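Long-range contact in RNA-dependent RNA Polymerase (Bombyx mori cytoplasmic polyhedrosis virus, PDB 6TZ0), which catalyses RNA-templated RNA synthesis inside a double-stranded RNA virus, making plus strands in transcription and complementary minus strands in genome replication: residues Ala128-Lys139 against Phe344-Ser352. Residues are numbered along the deposited sequence; the frame is centred on the assembly and turned at random.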
loop_
_atom_site.group_PDB
_atom_site.type_symbol
_atom_site.label_atom_id
_atom_site.label_comp_id
_atom_site.label_asym_id
_atom_site.label_seq_id
_atom_site.Cartn_x
_atom_site.Cartn_y
_atom_site.Cartn_z
ATOM N N ALA A 128 -15.670 -23.814 2.984
ATOM C CA ALA A 128 -15.008 -22.745 2.250
ATOM C C ALA A 128 -15.370 -22.757 0.772
ATOM O O ALA A 128 -15.464 -21.694 0.157
ATOM C CB ALA A 128 -13.500 -22.847 2.424
ATOM N N LEU A 129 -15.589 -23.933 0.184
ATOM C CA LEU A 129 -16.018 -23.963 -1.212
ATOM C C LEU A 129 -17.465 -23.510 -1.366
ATOM O O LEU A 129 -17.818 -22.911 -2.391
ATOM C CB LEU A 129 -15.813 -25.356 -1.793
ATOM C CG LEU A 129 -14.329 -25.695 -1.927
ATOM C CD1 LEU A 129 -14.139 -27.119 -2.344
ATOM C CD2 LEU A 129 -13.647 -24.767 -2.906
ATOM N N ASP A 130 -18.303 -23.768 -0.357
ATOM C CA ASP A 130 -19.631 -23.162 -0.308
ATOM C C ASP A 130 -19.535 -21.643 -0.250
ATOM O O ASP A 130 -20.279 -20.941 -0.947
ATOM C CB ASP A 130 -20.395 -23.694 0.907
ATOM C CG ASP A 130 -21.883 -23.344 0.887
ATOM O OD1 ASP A 130 -22.372 -22.761 -0.093
ATOM O OD2 ASP A 130 -22.577 -23.642 1.879
ATOM N N LYS A 131 -18.625 -21.124 0.579
ATOM C CA LYS A 131 -18.398 -19.683 0.648
ATOM C C LYS A 131 -17.878 -19.130 -0.675
ATOM O O LYS A 131 -18.215 -18.004 -1.055
ATOM C CB LYS A 131 -17.420 -19.379 1.783
ATOM C CG LYS A 131 -17.195 -17.906 2.044
ATOM C CD LYS A 131 -16.257 -17.675 3.213
ATOM C CE LYS A 131 -16.036 -16.186 3.436
ATOM N NZ LYS A 131 -15.146 -15.900 4.594
ATOM N N LEU A 132 -17.086 -19.921 -1.394
ATOM C CA LEU A 132 -16.576 -19.512 -2.695
ATOM C C LEU A 132 -17.710 -19.387 -3.703
ATOM O O LEU A 132 -17.790 -18.404 -4.447
ATOM C CB LEU A 132 -15.543 -20.533 -3.178
ATOM C CG LEU A 132 -14.446 -20.183 -4.189
ATOM C CD1 LEU A 132 -13.351 -21.214 -4.115
ATOM C CD2 LEU A 132 -14.923 -20.101 -5.583
ATOM N N MET A 133 -18.591 -20.384 -3.747
ATOM C CA MET A 133 -19.644 -20.396 -4.757
ATOM C C MET A 133 -20.796 -19.455 -4.408
ATOM O O MET A 133 -21.459 -18.932 -5.309
ATOM C CB MET A 133 -20.119 -21.841 -4.962
ATOM C CG MET A 133 -21.229 -22.036 -5.986
ATOM S SD MET A 133 -21.507 -23.747 -6.445
ATOM C CE MET A 133 -22.117 -24.455 -4.933
ATOM N N HIS A 134 -21.007 -19.159 -3.130
ATOM C CA HIS A 134 -22.184 -18.412 -2.712
ATOM C C HIS A 134 -21.923 -16.987 -2.247
ATOM O O HIS A 134 -22.833 -16.163 -2.330
ATOM C CB HIS A 134 -22.905 -19.170 -1.593
ATOM C CG HIS A 134 -23.639 -20.382 -2.068
ATOM N ND1 HIS A 134 -23.013 -21.581 -2.332
ATOM C CD2 HIS A 134 -24.955 -20.587 -2.296
ATOM C CE1 HIS A 134 -23.911 -22.463 -2.727
ATOM N NE2 HIS A 134 -25.098 -21.887 -2.708
ATOM N N VAL A 135 -20.729 -16.665 -1.751
ATOM C CA VAL A 135 -20.459 -15.360 -1.162
ATOM C C VAL A 135 -19.550 -14.514 -2.047
ATOM O O VAL A 135 -19.827 -13.335 -2.274
ATOM C CB VAL A 135 -19.869 -15.509 0.259
ATOM C CG1 VAL A 135 -19.527 -14.162 0.860
ATOM C CG2 VAL A 135 -20.833 -16.250 1.156
ATOM N N LYS A 136 -18.482 -15.104 -2.586
ATOM C CA LYS A 136 -17.509 -14.363 -3.383
ATOM C C LYS A 136 -18.047 -13.898 -4.728
ATOM O O LYS A 136 -17.407 -13.054 -5.362
ATOM C CB LYS A 136 -16.258 -15.211 -3.625
ATOM C CG LYS A 136 -15.455 -15.535 -2.387
ATOM C CD LYS A 136 -14.784 -14.302 -1.833
ATOM C CE LYS A 136 -13.826 -14.660 -0.722
ATOM N NZ LYS A 136 -14.557 -15.147 0.471
ATOM N N GLN A 137 -19.187 -14.409 -5.183
ATOM C CA GLN A 137 -19.681 -14.026 -6.495
ATOM C C GLN A 137 -20.603 -12.818 -6.487
ATOM O O GLN A 137 -20.757 -12.187 -7.535
ATOM C CB GLN A 137 -20.400 -15.194 -7.173
ATOM C CG GLN A 137 -19.472 -16.268 -7.683
ATOM C CD GLN A 137 -20.208 -17.338 -8.457
ATOM O OE1 GLN A 137 -21.432 -17.316 -8.550
ATOM N NE2 GLN A 137 -19.466 -18.278 -9.025
ATOM N N ARG A 138 -21.225 -12.466 -5.367
ATOM C CA ARG A 138 -22.098 -11.296 -5.386
ATOM C C ARG A 138 -21.244 -10.033 -5.296
ATOM O O ARG A 138 -20.649 -9.723 -4.258
ATOM C CB ARG A 138 -23.188 -11.381 -4.316
ATOM C CG ARG A 138 -22.799 -11.567 -2.868
ATOM C CD ARG A 138 -24.048 -11.719 -2.031
ATOM N NE ARG A 138 -24.858 -10.508 -1.971
ATOM C CZ ARG A 138 -24.713 -9.566 -1.046
ATOM N NH1 ARG A 138 -23.800 -9.713 -0.102
ATOM N NH2 ARG A 138 -25.492 -8.496 -1.052
ATOM N N LYS A 139 -21.137 -9.333 -6.424
ATOM C CA LYS A 139 -20.331 -8.120 -6.564
ATOM C C LYS A 139 -21.184 -7.121 -7.328
ATOM O O LYS A 139 -21.069 -7.011 -8.547
ATOM C CB LYS A 139 -19.038 -8.406 -7.307
ATOM C CG LYS A 139 -18.053 -9.248 -6.575
ATOM C CD LYS A 139 -16.869 -9.497 -7.449
ATOM C CE LYS A 139 -15.879 -10.351 -6.722
ATOM N NZ LYS A 139 -15.276 -9.601 -5.586
ATOM N N PHE A 344 -14.560 -7.785 -10.901
ATOM C CA PHE A 344 -13.332 -7.919 -10.134
ATOM C C PHE A 344 -13.105 -9.391 -9.834
ATOM O O PHE A 344 -14.019 -10.102 -9.414
ATOM C CB PHE A 344 -13.375 -7.114 -8.839
ATOM C CG PHE A 344 -13.292 -5.616 -9.025
ATOM C CD1 PHE A 344 -13.169 -5.029 -10.270
ATOM C CD2 PHE A 344 -13.249 -4.799 -7.921
ATOM C CE1 PHE A 344 -13.085 -3.657 -10.405
ATOM C CE2 PHE A 344 -13.159 -3.428 -8.045
ATOM C CZ PHE A 344 -13.075 -2.859 -9.286
ATOM N N LEU A 345 -11.889 -9.850 -10.071
ATOM C CA LEU A 345 -11.555 -11.264 -10.020
ATOM C C LEU A 345 -11.251 -11.639 -8.573
ATOM O O LEU A 345 -10.336 -11.076 -7.966
ATOM C CB LEU A 345 -10.358 -11.537 -10.931
ATOM C CG LEU A 345 -10.514 -11.672 -12.454
ATOM C CD1 LEU A 345 -10.941 -10.405 -13.173
ATOM C CD2 LEU A 345 -9.192 -12.106 -13.028
ATOM N N ALA A 346 -12.020 -12.573 -8.015
ATOM C CA ALA A 346 -11.894 -12.884 -6.598
ATOM C C ALA A 346 -12.319 -14.309 -6.304
ATOM O O ALA A 346 -13.383 -14.742 -6.746
ATOM C CB ALA A 346 -12.745 -11.953 -5.746
ATOM N N THR A 347 -11.496 -15.003 -5.525
ATOM C CA THR A 347 -11.844 -16.279 -4.903
ATOM C C THR A 347 -11.222 -16.327 -3.516
ATOM O O THR A 347 -10.879 -15.297 -2.928
ATOM C CB THR A 347 -11.402 -17.489 -5.736
ATOM O OG1 THR A 347 -10.057 -17.306 -6.194
ATOM C CG2 THR A 347 -12.371 -17.771 -6.863
ATOM N N LEU A 348 -11.133 -17.541 -2.969
ATOM C CA LEU A 348 -10.440 -17.777 -1.711
ATOM C C LEU A 348 -8.969 -17.425 -1.847
ATOM O O LEU A 348 -8.313 -17.816 -2.814
ATOM C CB LEU A 348 -10.569 -19.245 -1.298
ATOM C CG LEU A 348 -11.928 -19.857 -0.964
ATOM C CD1 LEU A 348 -11.755 -21.344 -0.731
ATOM C CD2 LEU A 348 -12.569 -19.198 0.235
ATOM N N THR A 349 -8.444 -16.699 -0.860
ATOM C CA THR A 349 -7.053 -16.272 -0.906
ATOM C C THR A 349 -6.068 -17.409 -0.674
ATOM O O THR A 349 -4.886 -17.255 -1.000
ATOM C CB THR A 349 -6.825 -15.165 0.111
ATOM O OG1 THR A 349 -5.433 -14.832 0.156
ATOM C CG2 THR A 349 -7.288 -15.601 1.443
ATOM N N GLU A 350 -6.524 -18.549 -0.148
ATOM C CA GLU A 350 -5.663 -19.723 -0.090
ATOM C C GLU A 350 -5.363 -20.261 -1.482
ATOM O O GLU A 350 -4.343 -20.926 -1.683
ATOM C CB GLU A 350 -6.308 -20.823 0.750
ATOM C CG GLU A 350 -6.570 -20.494 2.209
ATOM C CD GLU A 350 -7.949 -19.901 2.440
ATOM O OE1 GLU A 350 -8.698 -19.732 1.460
ATOM O OE2 GLU A 350 -8.298 -19.629 3.605
ATOM N N LEU A 351 -6.241 -19.995 -2.449
ATOM C CA LEU A 351 -6.028 -20.473 -3.808
ATOM C C LEU A 351 -5.114 -19.556 -4.606
ATOM O O LEU A 351 -4.359 -20.034 -5.456
ATOM C CB LEU A 351 -7.367 -20.629 -4.525
ATOM C CG LEU A 351 -8.290 -21.744 -4.039
ATOM C CD1 LEU A 351 -9.627 -21.666 -4.735
ATOM C CD2 LEU A 351 -7.646 -23.094 -4.275
ATOM N N SER A 352 -5.161 -18.254 -4.349
ATOM C CA SER A 352 -4.361 -17.286 -5.083
ATOM C C SER A 352 -3.099 -16.875 -4.345
ATOM O O SER A 352 -2.312 -16.085 -4.881
ATOM C CB SER A 352 -5.195 -16.044 -5.391
ATOM O OG SER A 352 -4.414 -15.057 -6.040
#
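L132 and L348 lie at the heart of a largely buried contact, apolar around the leucines and edged by two lysines, between the end of helix 121-134, in the N-terminal region of this reovirus-family polymerase, and the extended chain that leads through the N-cap residue L348 into helix 349-356. Leucine suits both places because its forked end spreads over several neighbours. L132, whose chi1 of -156° swings CG away from the backbone N, turns one methyl each way: CD1 rests 3.7 Å from CG of L348 and also touches CD1 of L351, while CD2 meets CG2 of T347 at 3.7 Å. L348 answers by leaning back over the helix, its CD1 3.9 Å from CB of A128, a residue small enough to let the leucine close to the backbone. T347 divides its two branches: the methyl faces L132, while OG1 is hydrogen-bonded to the carbonyl O of D102. The T347 side chain is about 9 Å from that of R485, a UTP-binding residue, which puts this contact near the nucleotide site.

Past the helix, the type I turn from V135 to R138 brings two lysines alongside the extended chain. K136, bent at chi2 and chi4, touches through its aliphatic chain, CE lying 3.7 Å from the carbonyl O of T347. K139 is extended as far as CE, 3.3 Å from O of F344, and bends only at chi4 (-68°), placing NZ 3.5 Å from CB of A346.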